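Long-range contact in nuclear inclusion protein A (Tobacco vein mottling virus, PDB 3MMG), which is a viral 3C-type protease, probably a cysteine peptidase that cleaves peptide bonds: residues L98-V112 with S153-H167. The protein carries 3 engineered substitutions. Numbering follows the deposited sequence.
With FMT (formic acid), chain E.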
loop_
_atom_site.group_PDB
_atom_site.type_symbol
_atom_site.label_atom_id
_atom_site.label_comp_id
_atom_site.label_asym_id
_atom_site.label_seq_id
_atom_site.Cartn_x
_atom_site.Cartn_y
_atom_site.Cartn_z
ATOM N N LEU A 98 -1.620 -12.161 -7.478
ATOM C CA LEU A 98 -1.138 -11.921 -6.100
ATOM C C LEU A 98 -2.181 -12.389 -5.084
ATOM O O LEU A 98 -3.381 -12.257 -5.316
ATOM C CB LEU A 98 -0.858 -10.442 -5.853
ATOM C CG LEU A 98 0.192 -9.697 -6.667
ATOM C CD1 LEU A 98 0.035 -8.188 -6.356
ATOM C CD2 LEU A 98 1.582 -10.194 -6.385
ATOM N N LYS A 99 -1.708 -12.927 -3.951
ATOM C CA LYS A 99 -2.586 -13.280 -2.826
ATOM C C LYS A 99 -2.436 -12.286 -1.675
ATOM O O LYS A 99 -1.305 -11.890 -1.337
ATOM C CB LYS A 99 -2.285 -14.690 -2.306
ATOM C CG LYS A 99 -2.412 -15.791 -3.373
ATOM C CD LYS A 99 -3.815 -15.972 -3.862
ATOM C CE LYS A 99 -3.867 -17.096 -4.890
ATOM N NZ LYS A 99 -4.416 -16.604 -6.202
ATOM N N PHE A 100 -3.572 -11.930 -1.076
ATOM C CA PHE A 100 -3.672 -11.007 0.063
ATOM C C PHE A 100 -4.352 -11.725 1.218
ATOM O O PHE A 100 -5.351 -12.410 1.020
ATOM C CB PHE A 100 -4.513 -9.748 -0.260
ATOM C CG PHE A 100 -4.007 -8.941 -1.444
ATOM C CD1 PHE A 100 -4.293 -9.344 -2.757
ATOM C CD2 PHE A 100 -3.252 -7.787 -1.248
ATOM C CE1 PHE A 100 -3.820 -8.613 -3.864
ATOM C CE2 PHE A 100 -2.785 -7.031 -2.354
ATOM C CZ PHE A 100 -3.077 -7.442 -3.656
ATOM N N ARG A 101 -3.860 -11.521 2.433
ATOM C CA ARG A 101 -4.606 -12.015 3.603
ATOM C C ARG A 101 -4.279 -11.189 4.824
ATOM O O ARG A 101 -3.375 -10.395 4.816
ATOM C CB ARG A 101 -4.316 -13.482 3.860
ATOM C CG ARG A 101 -2.920 -13.790 4.289
ATOM C CD ARG A 101 -2.740 -15.231 4.778
ATOM N NE ARG A 101 -1.308 -15.503 4.939
ATOM C CZ ARG A 101 -0.575 -15.187 6.018
ATOM N NH1 ARG A 101 -1.116 -14.587 7.087
ATOM N NH2 ARG A 101 0.719 -15.467 6.024
ATOM N N GLN A 102 -5.026 -11.402 5.894
ATOM C CA GLN A 102 -4.725 -10.709 7.135
ATOM C C GLN A 102 -3.482 -11.354 7.789
ATOM O O GLN A 102 -3.307 -12.582 7.736
ATOM C CB GLN A 102 -5.879 -10.884 8.108
ATOM C CG GLN A 102 -7.160 -10.161 7.766
ATOM C CD GLN A 102 -8.138 -10.298 8.923
ATOM O OE1 GLN A 102 -8.655 -11.388 9.173
ATOM N NE2 GLN A 102 -8.356 -9.216 9.651
ATOM N N PRO A 103 -2.677 -10.558 8.493
ATOM C CA PRO A 103 -1.553 -11.124 9.241
ATOM C C PRO A 103 -2.035 -11.896 10.454
ATOM O O PRO A 103 -3.156 -11.674 10.937
ATOM C CB PRO A 103 -0.771 -9.902 9.749
ATOM C CG PRO A 103 -1.478 -8.674 9.233
ATOM C CD PRO A 103 -2.814 -9.100 8.680
ATOM N N THR A 104 -1.167 -12.756 10.954
ATOM C CA THR A 104 -1.406 -13.435 12.223
ATOM C C THR A 104 -0.145 -13.331 13.049
ATOM O O THR A 104 0.910 -12.933 12.539
ATOM C CB THR A 104 -1.752 -14.938 12.065
ATOM O OG1 THR A 104 -0.547 -15.691 11.874
ATOM C CG2 THR A 104 -2.710 -15.182 10.897
ATOM N N ILE A 105 -0.245 -13.714 14.319
ATOM C CA ILE A 105 0.929 -13.661 15.198
ATOM C C ILE A 105 1.990 -14.711 14.859
ATOM O O ILE A 105 3.040 -14.752 15.504
ATOM C CB ILE A 105 0.551 -13.747 16.700
ATOM C CG1 ILE A 105 -0.207 -15.040 17.015
ATOM C CG2 ILE A 105 -0.224 -12.507 17.118
ATOM C CD1 ILE A 105 -0.341 -15.272 18.560
ATOM N N LYS A 106 1.722 -15.567 13.868
ATOM C CA LYS A 106 2.765 -16.457 13.357
ATOM C C LYS A 106 3.686 -15.730 12.362
ATOM O O LYS A 106 4.853 -16.087 12.195
ATOM C CB LYS A 106 2.134 -17.679 12.681
ATOM C CG LYS A 106 3.144 -18.722 12.144
ATOM C CD LYS A 106 2.441 -19.977 11.571
ATOM C CE LYS A 106 3.413 -20.751 10.684
ATOM N NZ LYS A 106 2.904 -22.137 10.436
ATOM N N ASP A 107 3.148 -14.718 11.698
ATOM C CA ASP A 107 3.864 -14.103 10.585
ATOM C C ASP A 107 5.065 -13.269 10.969
ATOM O O ASP A 107 5.070 -12.582 11.996
ATOM C CB ASP A 107 2.914 -13.180 9.840
ATOM C CG ASP A 107 1.972 -13.940 8.935
ATOM O OD1 ASP A 107 2.451 -14.800 8.155
ATOM O OD2 ASP A 107 0.760 -13.686 9.037
ATOM N N ARG A 108 6.054 -13.281 10.090
ATOM C CA ARG A 108 7.052 -12.229 10.069
ATOM C C ARG A 108 7.004 -11.681 8.645
ATOM O O ARG A 108 6.600 -12.391 7.709
ATOM C CB ARG A 108 8.439 -12.800 10.379
ATOM C CG ARG A 108 8.463 -13.497 11.757
ATOM C CD ARG A 108 9.864 -13.865 12.182
ATOM N NE ARG A 108 10.463 -14.929 11.368
ATOM C CZ ARG A 108 10.312 -16.233 11.616
ATOM N NH1 ARG A 108 9.542 -16.634 12.627
ATOM N NH2 ARG A 108 10.921 -17.144 10.857
ATOM N N VAL A 109 7.396 -10.419 8.490
ATOM C CA VAL A 109 7.212 -9.747 7.189
ATOM C C VAL A 109 8.491 -9.127 6.639
ATOM O O VAL A 109 9.362 -8.685 7.402
ATOM C CB VAL A 109 6.104 -8.639 7.229
ATOM C CG1 VAL A 109 4.722 -9.243 7.520
ATOM C CG2 VAL A 109 6.464 -7.539 8.239
ATOM N N CYS A 110 8.610 -9.136 5.301
ATOM C CA CYS A 110 9.614 -8.324 4.564
ATOM C C CYS A 110 8.932 -7.258 3.729
ATOM O O CYS A 110 7.894 -7.529 3.110
ATOM C CB CYS A 110 10.429 -9.176 3.589
ATOM S SG CYS A 110 11.506 -10.379 4.321
ATOM N N MET A 111 9.536 -6.069 3.648
ATOM C CA MET A 111 9.011 -5.050 2.762
ATOM C C MET A 111 9.583 -5.320 1.383
ATOM O O MET A 111 10.773 -5.645 1.236
ATOM C CB MET A 111 9.370 -3.665 3.287
ATOM C CG MET A 111 8.689 -2.549 2.491
ATOM S SD MET A 111 8.980 -0.929 3.257
ATOM C CE MET A 111 8.199 -1.132 4.850
ATOM N N VAL A 112 8.733 -5.172 0.374
ATOM C CA VAL A 112 9.148 -5.387 -1.008
ATOM C C VAL A 112 8.934 -4.089 -1.792
ATOM O O VAL A 112 7.909 -3.424 -1.630
ATOM C CB VAL A 112 8.342 -6.512 -1.649
ATOM C CG1 VAL A 112 8.671 -6.582 -3.147
ATOM C CG2 VAL A 112 8.654 -7.843 -0.972
ATOM N N SER A 153 4.238 0.553 0.223
ATOM C CA SER A 153 5.093 -0.609 -0.038
ATOM C C SER A 153 4.488 -1.842 0.616
ATOM O O SER A 153 4.126 -1.802 1.808
ATOM C CB SER A 153 6.526 -0.373 0.459
ATOM O OG SER A 153 7.087 0.805 -0.137
ATOM N N PRO A 154 4.344 -2.934 -0.145
ATOM C CA PRO A 154 3.803 -4.148 0.482
ATOM C C PRO A 154 4.681 -4.743 1.584
ATOM O O PRO A 154 5.912 -4.752 1.480
ATOM C CB PRO A 154 3.683 -5.149 -0.677
ATOM C CG PRO A 154 4.607 -4.645 -1.736
ATOM C CD PRO A 154 4.639 -3.125 -1.581
ATOM N N LEU A 155 4.015 -5.229 2.621
ATOM C CA LEU A 155 4.620 -6.121 3.614
ATOM C C LEU A 155 4.180 -7.536 3.320
ATOM O O LEU A 155 2.972 -7.817 3.227
ATOM C CB LEU A 155 4.198 -5.720 5.026
ATOM C CG LEU A 155 4.823 -4.462 5.650
ATOM C CD1 LEU A 155 6.350 -4.570 5.737
ATOM C CD2 LEU A 155 4.395 -3.164 4.912
ATOM N N VAL A 156 5.162 -8.409 3.152
ATOM C CA VAL A 156 4.944 -9.746 2.602
ATOM C C VAL A 156 5.309 -10.798 3.649
ATOM O O VAL A 156 6.384 -10.729 4.247
ATOM C CB VAL A 156 5.806 -9.953 1.308
ATOM C CG1 VAL A 156 5.588 -11.354 0.723
ATOM C CG2 VAL A 156 5.447 -8.907 0.261
ATOM N N SER A 157 4.433 -11.768 3.880
ATOM C CA SER A 157 4.754 -12.831 4.842
ATOM C C SER A 157 5.892 -13.737 4.337
ATOM O O SER A 157 5.893 -14.164 3.184
ATOM C CB SER A 157 3.523 -13.725 5.042
ATOM O OG SER A 157 3.892 -14.863 5.822
ATOM N N ILE A 158 6.852 -14.032 5.204
ATOM C CA ILE A 158 7.874 -15.016 4.845
ATOM C C ILE A 158 7.409 -16.455 5.109
ATOM O O ILE A 158 8.146 -17.425 4.825
ATOM C CB ILE A 158 9.237 -14.713 5.530
ATOM C CG1 ILE A 158 9.079 -14.459 7.040
ATOM C CG2 ILE A 158 9.867 -13.515 4.895
ATOM C CD1 ILE A 158 8.841 -15.683 7.920
ATOM N N ILE A 159 6.189 -16.615 5.627
ATOM C CA ILE A 159 5.592 -17.958 5.760
ATOM C C ILE A 159 5.109 -18.478 4.399
ATOM O O ILE A 159 5.467 -19.578 3.974
ATOM C CB ILE A 159 4.409 -17.974 6.774
ATOM C CG1 ILE A 159 4.807 -17.376 8.144
ATOM C CG2 ILE A 159 3.858 -19.395 6.926
ATOM C CD1 ILE A 159 5.973 -18.077 8.844
ATOM N N ASP A 160 4.308 -17.672 3.705
ATOM C CA ASP A 160 3.661 -18.120 2.466
ATOM C C ASP A 160 3.704 -17.105 1.314
ATOM O O ASP A 160 3.067 -17.324 0.261
ATOM C CB ASP A 160 2.210 -18.519 2.772
ATOM C CG ASP A 160 1.358 -17.343 3.257
ATOM O OD1 ASP A 160 1.863 -16.185 3.329
ATOM O OD2 ASP A 160 0.187 -17.595 3.617
ATOM N N GLY A 161 4.460 -16.012 1.487
ATOM C CA GLY A 161 4.562 -14.982 0.438
ATOM C C GLY A 161 3.303 -14.171 0.138
ATOM O O GLY A 161 3.271 -13.423 -0.829
ATOM N N ASN A 162 2.273 -14.292 0.970
ATOM C CA ASN A 162 1.078 -13.465 0.812
ATOM C C ASN A 162 1.365 -12.014 1.209
ATOM O O ASN A 162 2.191 -11.751 2.087
ATOM C CB ASN A 162 -0.066 -13.972 1.679
ATOM C CG ASN A 162 -0.741 -15.245 1.128
ATOM O OD1 ASN A 162 -0.169 -16.045 0.340
ATOM N ND2 ASN A 162 -1.976 -15.439 1.563
ATOM N N ILE A 163 0.673 -11.085 0.557
ATOM C CA ILE A 163 0.777 -9.674 0.946
ATOM C C ILE A 163 -0.152 -9.456 2.135
ATOM O O ILE A 163 -1.347 -9.773 2.042
ATOM C CB ILE A 163 0.387 -8.760 -0.217
ATOM C CG1 ILE A 163 1.303 -9.043 -1.442
ATOM C CG2 ILE A 163 0.413 -7.279 0.213
ATOM C CD1 ILE A 163 0.887 -8.288 -2.682
ATOM N N LEU A 164 0.387 -8.909 3.234
ATOM C CA LEU A 164 -0.388 -8.787 4.488
ATOM C C LEU A 164 -0.851 -7.358 4.738
ATOM O O LEU A 164 -1.761 -7.128 5.531
ATOM C CB LEU A 164 0.426 -9.244 5.686
ATOM C CG LEU A 164 1.003 -10.658 5.639
ATOM C CD1 LEU A 164 1.612 -10.990 7.003
ATOM C CD2 LEU A 164 -0.006 -11.708 5.186
ATOM N N GLY A 165 -0.214 -6.403 4.063
ATOM C CA GLY A 165 -0.518 -5.004 4.377
ATOM C C GLY A 165 0.342 -4.113 3.516
ATOM O O GLY A 165 1.156 -4.595 2.722
ATOM N N ILE A 166 0.171 -2.813 3.691
ATOM C CA ILE A 166 1.041 -1.829 3.046
ATOM C C ILE A 166 1.526 -0.806 4.062
ATOM O O ILE A 166 0.820 -0.505 5.040
ATOM C CB ILE A 166 0.346 -1.111 1.860
ATOM C CG1 ILE A 166 -1.006 -0.517 2.268
ATOM C CG2 ILE A 166 0.218 -2.093 0.684
ATOM C CD1 ILE A 166 -1.612 0.454 1.224
ATOM N N HIS A 167 2.742 -0.307 3.859
ATOM C CA HIS A 167 3.308 0.601 4.865
ATOM C C HIS A 167 2.462 1.883 5.001
ATOM O O HIS A 167 1.924 2.345 4.013
ATOM C CB HIS A 167 4.768 0.929 4.562
ATOM C CG HIS A 167 5.354 1.876 5.563
ATOM N ND1 HIS A 167 5.470 1.549 6.901
ATOM C CD2 HIS A 167 5.858 3.126 5.429
ATOM C CE1 HIS A 167 6.017 2.566 7.551
ATOM N NE2 HIS A 167 6.242 3.545 6.681
HETATM C C FMT E . -6.155 -13.342 -5.362
HETATM O O1 FMT E . -5.656 -13.591 -6.468
HETATM O O2 FMT E . -6.899 -14.103 -4.722
HETATM O O HOH W 1 1.287 -12.664 -3.001
HETATM O O HOH W 2 7.224 -0.497 -2.687
#
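R101 reaches across to the turn at the end of strand 154-157 and lies between two aspartates. With CG held between the backbone N and the carbonyl carbon (chi1 67°), its chain runs on extended to NE. D160 meets the guanidinium side-on: NE bonds OD2 at 2.9 Å through the syn lone pair, tilted from the guanidinium plane, while NH2 reaches OD1 from above the carboxylate, the two planes 62° apart. D107 takes the other edge end-on, both its oxygens in the guanidinium plane, NH2 to OD1 at 2.8 Å and NH1 to OD2. The methyl CD2 of L164 sits 3.6 Å above the centre of one guanidinium face, an apolar lid for a flat cation. The hydroxyl of S157 donates to D107 OD1 at 2.7 Å from above the carboxylate plane and accepts from I159 N in an ST turn; D160 OD1 likewise takes N162 N in an Asx turn.

A single bridge joins F100 to I163, I163 N bonding K99 O and R101 N bonding I163 O, with F100 CE2 beside I163 CD1 at 3.9 Å. Strand 109-112 pairs antiparallel with 154-157, C110 and V156 exchanging both backbone bonds, which closes the second, chymotrypsin-like barrel of this 3C-type protease. V109 CG1 touches L164 CD1 at 3.6 Å within the barrel, and M111 lays its CE methyl against H167 CB at 4.0 Å; H167 NE2 itself bonds a polar side chain of the bound peptide. On the other face, V112 and V156 meet methyl to methyl.

R101, placed between D107 and D160, should offset the repulsion between their carboxylates, whose OD1 atoms lie 5.1 Å apart, and would probably favour the ionised form of both, while shared acceptors tie the loop that precedes strand 109-112 to the 157-162 turn.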